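Local coordinates for protein putative fructosamine-3-kinase (Thermobifida fusca YX, PDB 3F7W) that is probably a kinase of the fructosamine kinase family, which phosphorylates the sugar part of fructosamines, though its own substrate is not established, at residues Arg8-Ala21 / Arg33-Leu47. Residues are numbered along the deposited sequence; the frame is centred on the assembly and turned at random.
Sequences RVTELTGREVAAVA and RVELADGTPLFVKAL. With EDO (1,2-ethanediol), chain E; EDO (1,2-ethanediol), chain G.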
loop_
_atom_site.group_PDB
_atom_site.type_symbol
_atom_site.label_atom_id
_atom_site.label_comp_id
_atom_site.label_asym_id
_atom_site.label_seq_id
_atom_site.Cartn_x
_atom_site.Cartn_y
_atom_site.Cartn_z
ATOM N N ARG A 8 16.903 -21.042 0.961
ATOM C CA ARG A 8 15.901 -20.538 0.015
ATOM C C ARG A 8 16.404 -19.264 -0.687
ATOM O O ARG A 8 16.286 -19.120 -1.914
ATOM C CB ARG A 8 14.571 -20.351 0.749
ATOM C CG ARG A 8 13.962 -21.704 1.199
ATOM C CD ARG A 8 13.033 -21.593 2.402
ATOM N NE ARG A 8 11.874 -20.744 2.132
ATOM C CZ ARG A 8 10.935 -20.450 3.030
ATOM N NH1 ARG A 8 10.985 -20.965 4.259
ATOM N NH2 ARG A 8 9.932 -19.669 2.686
ATOM N N VAL A 9 17.039 -18.375 0.081
ATOM C CA VAL A 9 17.610 -17.136 -0.478
ATOM C C VAL A 9 18.712 -17.436 -1.480
ATOM O O VAL A 9 18.735 -16.907 -2.600
ATOM C CB VAL A 9 18.089 -16.176 0.649
ATOM C CG1 VAL A 9 18.869 -14.993 0.084
ATOM C CG2 VAL A 9 16.885 -15.682 1.426
ATOM N N THR A 10 19.636 -18.316 -1.124
ATOM C CA THR A 10 20.673 -18.680 -2.068
ATOM C C THR A 10 20.113 -19.255 -3.370
ATOM O O THR A 10 20.589 -18.908 -4.459
ATOM C CB THR A 10 21.674 -19.648 -1.423
ATOM O OG1 THR A 10 22.297 -18.961 -0.327
ATOM C CG2 THR A 10 22.741 -20.133 -2.451
ATOM N N GLU A 11 19.113 -20.120 -3.262
ATOM C CA GLU A 11 18.477 -20.694 -4.444
ATOM C C GLU A 11 17.849 -19.603 -5.305
ATOM O O GLU A 11 17.968 -19.622 -6.530
ATOM C CB GLU A 11 17.393 -21.695 -4.028
ATOM C CG GLU A 11 16.728 -22.450 -5.188
ATOM C CD GLU A 11 17.670 -23.417 -5.882
ATOM O OE1 GLU A 11 18.402 -24.148 -5.183
ATOM O OE2 GLU A 11 17.668 -23.453 -7.129
ATOM N N LEU A 12 17.161 -18.663 -4.662
ATOM C CA LEU A 12 16.408 -17.643 -5.386
ATOM C C LEU A 12 17.271 -16.537 -5.966
ATOM O O LEU A 12 16.923 -15.983 -7.001
ATOM C CB LEU A 12 15.316 -17.054 -4.495
ATOM C CG LEU A 12 14.191 -18.019 -4.167
ATOM C CD1 LEU A 12 13.241 -17.360 -3.193
ATOM C CD2 LEU A 12 13.492 -18.474 -5.460
ATOM N N THR A 13 18.390 -16.224 -5.319
ATOM C CA THR A 13 19.270 -15.115 -5.760
ATOM C C THR A 13 20.548 -15.534 -6.436
ATOM O O THR A 13 21.215 -14.715 -7.056
ATOM C CB THR A 13 19.674 -14.227 -4.565
ATOM O OG1 THR A 13 20.556 -14.959 -3.686
ATOM C CG2 THR A 13 18.462 -13.758 -3.839
ATOM N N GLY A 14 20.927 -16.796 -6.269
ATOM C CA GLY A 14 22.197 -17.320 -6.727
ATOM C C GLY A 14 23.405 -16.841 -5.926
ATOM O O GLY A 14 24.526 -17.092 -6.309
ATOM N N ARG A 15 23.171 -16.150 -4.819
ATOM C CA ARG A 15 24.247 -15.555 -4.029
ATOM C C ARG A 15 24.441 -16.326 -2.718
ATOM O O ARG A 15 23.477 -16.819 -2.136
ATOM C CB ARG A 15 23.892 -14.105 -3.707
ATOM C CG ARG A 15 23.700 -13.194 -4.926
ATOM C CD ARG A 15 25.006 -12.742 -5.513
ATOM N NE ARG A 15 25.705 -11.843 -4.595
ATOM C CZ ARG A 15 25.523 -10.525 -4.507
ATOM N NH1 ARG A 15 24.665 -9.897 -5.301
ATOM N NH2 ARG A 15 26.213 -9.814 -3.614
ATOM N N GLU A 16 25.681 -16.394 -2.251
ATOM C CA GLU A 16 26.017 -17.073 -0.996
ATOM C C GLU A 16 25.526 -16.263 0.209
ATOM O O GLU A 16 25.718 -15.054 0.246
ATOM C CB GLU A 16 27.532 -17.288 -0.918
ATOM C CG GLU A 16 27.937 -18.231 0.188
ATOM C CD GLU A 16 29.461 -18.365 0.376
ATOM O OE1 GLU A 16 30.242 -17.817 -0.432
ATOM O OE2 GLU A 16 29.853 -19.013 1.367
ATOM N N VAL A 17 24.874 -16.927 1.173
ATOM C CA VAL A 17 24.377 -16.286 2.415
ATOM C C VAL A 17 25.369 -16.459 3.581
ATOM O O VAL A 17 25.783 -17.573 3.889
ATOM C CB VAL A 17 22.979 -16.819 2.789
ATOM C CG1 VAL A 17 22.531 -16.315 4.169
ATOM C CG2 VAL A 17 21.940 -16.415 1.697
ATOM N N ALA A 18 25.779 -15.353 4.193
ATOM C CA ALA A 18 26.729 -15.368 5.323
ATOM C C ALA A 18 26.023 -15.343 6.689
ATOM O O ALA A 18 26.571 -15.846 7.666
ATOM C CB ALA A 18 27.700 -14.201 5.220
ATOM N N ALA A 19 24.818 -14.787 6.764
ATOM C CA ALA A 19 24.117 -14.656 8.042
ATOM C C ALA A 19 22.626 -14.461 7.862
ATOM O O ALA A 19 22.180 -13.920 6.829
ATOM C CB ALA A 19 24.715 -13.485 8.861
ATOM N N VAL A 20 21.862 -14.901 8.868
ATOM C CA VAL A 20 20.420 -14.677 8.950
ATOM C C VAL A 20 20.049 -14.233 10.374
ATOM O O VAL A 20 20.446 -14.886 11.334
ATOM C CB VAL A 20 19.606 -15.950 8.641
ATOM C CG1 VAL A 20 18.115 -15.657 8.725
ATOM C CG2 VAL A 20 19.969 -16.549 7.282
ATOM N N ALA A 21 19.301 -13.145 10.505
ATOM C CA ALA A 21 18.841 -12.658 11.806
ATOM C C ALA A 21 17.326 -12.489 11.775
ATOM O O ALA A 21 16.792 -11.991 10.793
ATOM C CB ALA A 21 19.514 -11.304 12.143
ATOM N N ARG A 33 16.566 -10.224 8.440
ATOM C CA ARG A 33 17.710 -9.583 7.785
ATOM C C ARG A 33 18.698 -10.679 7.396
ATOM O O ARG A 33 19.189 -11.421 8.248
ATOM C CB ARG A 33 18.395 -8.578 8.702
ATOM C CG ARG A 33 19.509 -7.775 8.037
ATOM C CD ARG A 33 20.219 -6.940 9.083
ATOM N NE ARG A 33 21.223 -6.020 8.545
ATOM C CZ ARG A 33 22.437 -6.367 8.134
ATOM N NH1 ARG A 33 22.836 -7.633 8.137
ATOM N NH2 ARG A 33 23.271 -5.424 7.703
ATOM N N VAL A 34 18.968 -10.790 6.099
ATOM C CA VAL A 34 19.863 -11.830 5.564
ATOM C C VAL A 34 21.049 -11.139 4.913
ATOM O O VAL A 34 20.866 -10.258 4.060
ATOM C CB VAL A 34 19.135 -12.730 4.521
ATOM C CG1 VAL A 34 20.125 -13.728 3.904
ATOM C CG2 VAL A 34 17.970 -13.461 5.191
ATOM N N GLU A 35 22.254 -11.555 5.288
ATOM C CA GLU A 35 23.464 -10.937 4.778
ATOM C C GLU A 35 24.187 -11.891 3.853
ATOM O O GLU A 35 24.437 -13.058 4.191
ATOM C CB GLU A 35 24.374 -10.514 5.929
ATOM C CG GLU A 35 25.512 -9.593 5.496
ATOM C CD GLU A 35 26.334 -9.070 6.673
ATOM O OE1 GLU A 35 25.744 -8.439 7.572
ATOM O OE2 GLU A 35 27.570 -9.288 6.691
ATOM N N LEU A 36 24.515 -11.397 2.668
ATOM C CA LEU A 36 25.237 -12.183 1.674
ATOM C C LEU A 36 26.721 -12.169 1.989
ATOM O O LEU A 36 27.171 -11.378 2.824
ATOM C CB LEU A 36 25.013 -11.599 0.271
ATOM C CG LEU A 36 23.547 -11.498 -0.173
ATOM C CD1 LEU A 36 23.489 -11.021 -1.638
ATOM C CD2 LEU A 36 22.818 -12.828 -0.015
ATOM N N ALA A 37 27.477 -12.996 1.271
ATOM C CA ALA A 37 28.919 -13.158 1.516
ATOM C C ALA A 37 29.704 -11.863 1.394
ATOM O O ALA A 37 30.684 -11.694 2.098
ATOM C CB ALA A 37 29.513 -14.223 0.603
ATOM N N ASP A 38 29.292 -10.961 0.506
ATOM C CA ASP A 38 29.980 -9.676 0.333
ATOM C C ASP A 38 29.497 -8.575 1.264
ATOM O O ASP A 38 29.867 -7.417 1.081
ATOM C CB ASP A 38 29.911 -9.204 -1.130
ATOM C CG ASP A 38 28.552 -8.611 -1.517
ATOM O OD1 ASP A 38 27.543 -8.761 -0.774
ATOM O OD2 ASP A 38 28.506 -7.985 -2.602
ATOM N N GLY A 39 28.639 -8.917 2.235
ATOM C CA GLY A 39 28.092 -7.925 3.152
ATOM C C GLY A 39 26.745 -7.361 2.747
ATOM O O GLY A 39 26.119 -6.662 3.538
ATOM N N THR A 40 26.280 -7.636 1.521
ATOM C CA THR A 40 25.002 -7.066 1.059
ATOM C C THR A 40 23.852 -7.541 1.950
ATOM O O THR A 40 23.663 -8.748 2.117
ATOM C CB THR A 40 24.660 -7.482 -0.384
ATOM O OG1 THR A 40 25.723 -7.118 -1.260
ATOM C CG2 THR A 40 23.341 -6.832 -0.869
ATOM N N PRO A 41 23.103 -6.610 2.553
ATOM C CA PRO A 41 21.973 -7.035 3.353
ATOM C C PRO A 41 20.678 -7.080 2.531
ATOM O O PRO A 41 20.469 -6.248 1.646
ATOM C CB PRO A 41 21.883 -5.942 4.408
ATOM C CG PRO A 41 22.279 -4.691 3.657
ATOM C CD PRO A 41 23.275 -5.139 2.605
ATOM N N LEU A 42 19.823 -8.029 2.885
ATOM C CA LEU A 42 18.544 -8.260 2.268
ATOM C C LEU A 42 17.473 -8.323 3.339
ATOM O O LEU A 42 17.700 -8.876 4.421
ATOM C CB LEU A 42 18.560 -9.577 1.502
ATOM C CG LEU A 42 19.560 -9.774 0.367
ATOM C CD1 LEU A 42 19.347 -11.196 -0.203
ATOM C CD2 LEU A 42 19.381 -8.663 -0.702
ATOM N N PHE A 43 16.308 -7.767 3.022
ATOM C CA PHE A 43 15.111 -7.930 3.835
ATOM C C PHE A 43 14.341 -9.103 3.220
ATOM O O PHE A 43 14.036 -9.081 2.036
ATOM C CB PHE A 43 14.264 -6.672 3.838
ATOM C CG PHE A 43 12.982 -6.802 4.643
ATOM C CD1 PHE A 43 13.031 -7.084 5.981
ATOM C CD2 PHE A 43 11.747 -6.565 4.065
ATOM C CE1 PHE A 43 11.872 -7.181 6.729
ATOM C CE2 PHE A 43 10.582 -6.659 4.833
ATOM C CZ PHE A 43 10.665 -6.978 6.153
ATOM N N VAL A 44 14.018 -10.097 4.035
ATOM C CA VAL A 44 13.412 -11.339 3.532
ATOM C C VAL A 44 12.136 -11.631 4.333
ATOM O O VAL A 44 12.156 -11.613 5.584
ATOM C CB VAL A 44 14.411 -12.506 3.612
ATOM C CG1 VAL A 44 13.794 -13.825 3.160
ATOM C CG2 VAL A 44 15.737 -12.178 2.803
ATOM N N LYS A 45 11.039 -11.831 3.604
ATOM C CA LYS A 45 9.786 -12.357 4.158
ATOM C C LYS A 45 9.719 -13.820 3.771
ATOM O O LYS A 45 10.084 -14.206 2.640
ATOM C CB LYS A 45 8.558 -11.671 3.584
ATOM C CG LYS A 45 8.470 -10.214 3.810
ATOM C CD LYS A 45 7.267 -9.620 3.122
ATOM C CE LYS A 45 7.218 -8.106 3.344
ATOM N NZ LYS A 45 5.911 -7.564 2.874
ATOM N N ALA A 46 9.250 -14.640 4.688
ATOM C CA ALA A 46 9.168 -16.078 4.417
ATOM C C ALA A 46 8.018 -16.698 5.191
ATOM O O ALA A 46 7.882 -16.495 6.388
ATOM C CB ALA A 46 10.482 -16.780 4.782
ATOM N N LEU A 47 7.214 -17.484 4.487
ATOM C CA LEU A 47 6.271 -18.369 5.121
ATOM C C LEU A 47 7.044 -19.553 5.704
ATOM O O LEU A 47 8.083 -19.923 5.180
ATOM C CB LEU A 47 5.288 -18.889 4.089
ATOM C CG LEU A 47 4.300 -17.842 3.613
ATOM C CD1 LEU A 47 3.677 -18.270 2.280
ATOM C CD2 LEU A 47 3.285 -17.715 4.706
HETATM C C1 EDO E . 24.189 -5.905 -4.328
HETATM O O1 EDO E . 24.799 -7.104 -3.873
HETATM C C2 EDO E . 23.939 -5.910 -5.832
HETATM O O2 EDO E . 24.770 -6.833 -6.519
HETATM C C1 EDO G . 3.767 -10.815 2.389
HETATM O O1 EDO G . 3.596 -9.526 2.992
HETATM C C2 EDO G . 2.944 -10.847 1.141
HETATM O O2 EDO G . 3.585 -9.939 0.278
#
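Arg-8 reaches from helix 8-13 to the residue just past strand 41-46 and grips one atom, Leu-47 O, end-on with NH1 (3.2 Å) and NH2 (3.1 Å), the oxygen lying in the guanidinium plane. The long chain bends at chi3 (62°) to bring both nitrogens round, and NH2 also bonds Thr-86. With an alanine here, the carbonyl of Leu-47 would probably lose both guanidinium donors and Thr-86 its partner, leaving the helix less firmly tied to the strand end. The neighbouring residue, Val-9, sets its two methyls against the sheet, CG1 on Leu-42 CD1 (3.8 Å) and CG2 on Val-44 CG2. This is the N-terminal lobe of the protein kinase-like fold, its antiparallel sheet backed here by helix 3-13. In the hairpin, Ala-18 and Ala-19 both donate to Glu-35 O, at 2.7 and 3.1 Å from their N atoms: a classic beta bulge. Beneath the helix, Val-17 CG1 meets Val-34 CG1 at 3.5 Å, beta-branching placing methyls close to the backbone. At the turn, Leu-36 CD1 sits over the centre of one guanidinium face of Arg-15, an apolar methyl suiting that flat face while the polar edge serves Asp-38: NH2 forms a salt bridge with OD2 (3.1 Å), the planes nearly perpendicular. Asp-38 OD1 in turn accepts from Thr-40 N, an Asx turn steadying the carboxylate.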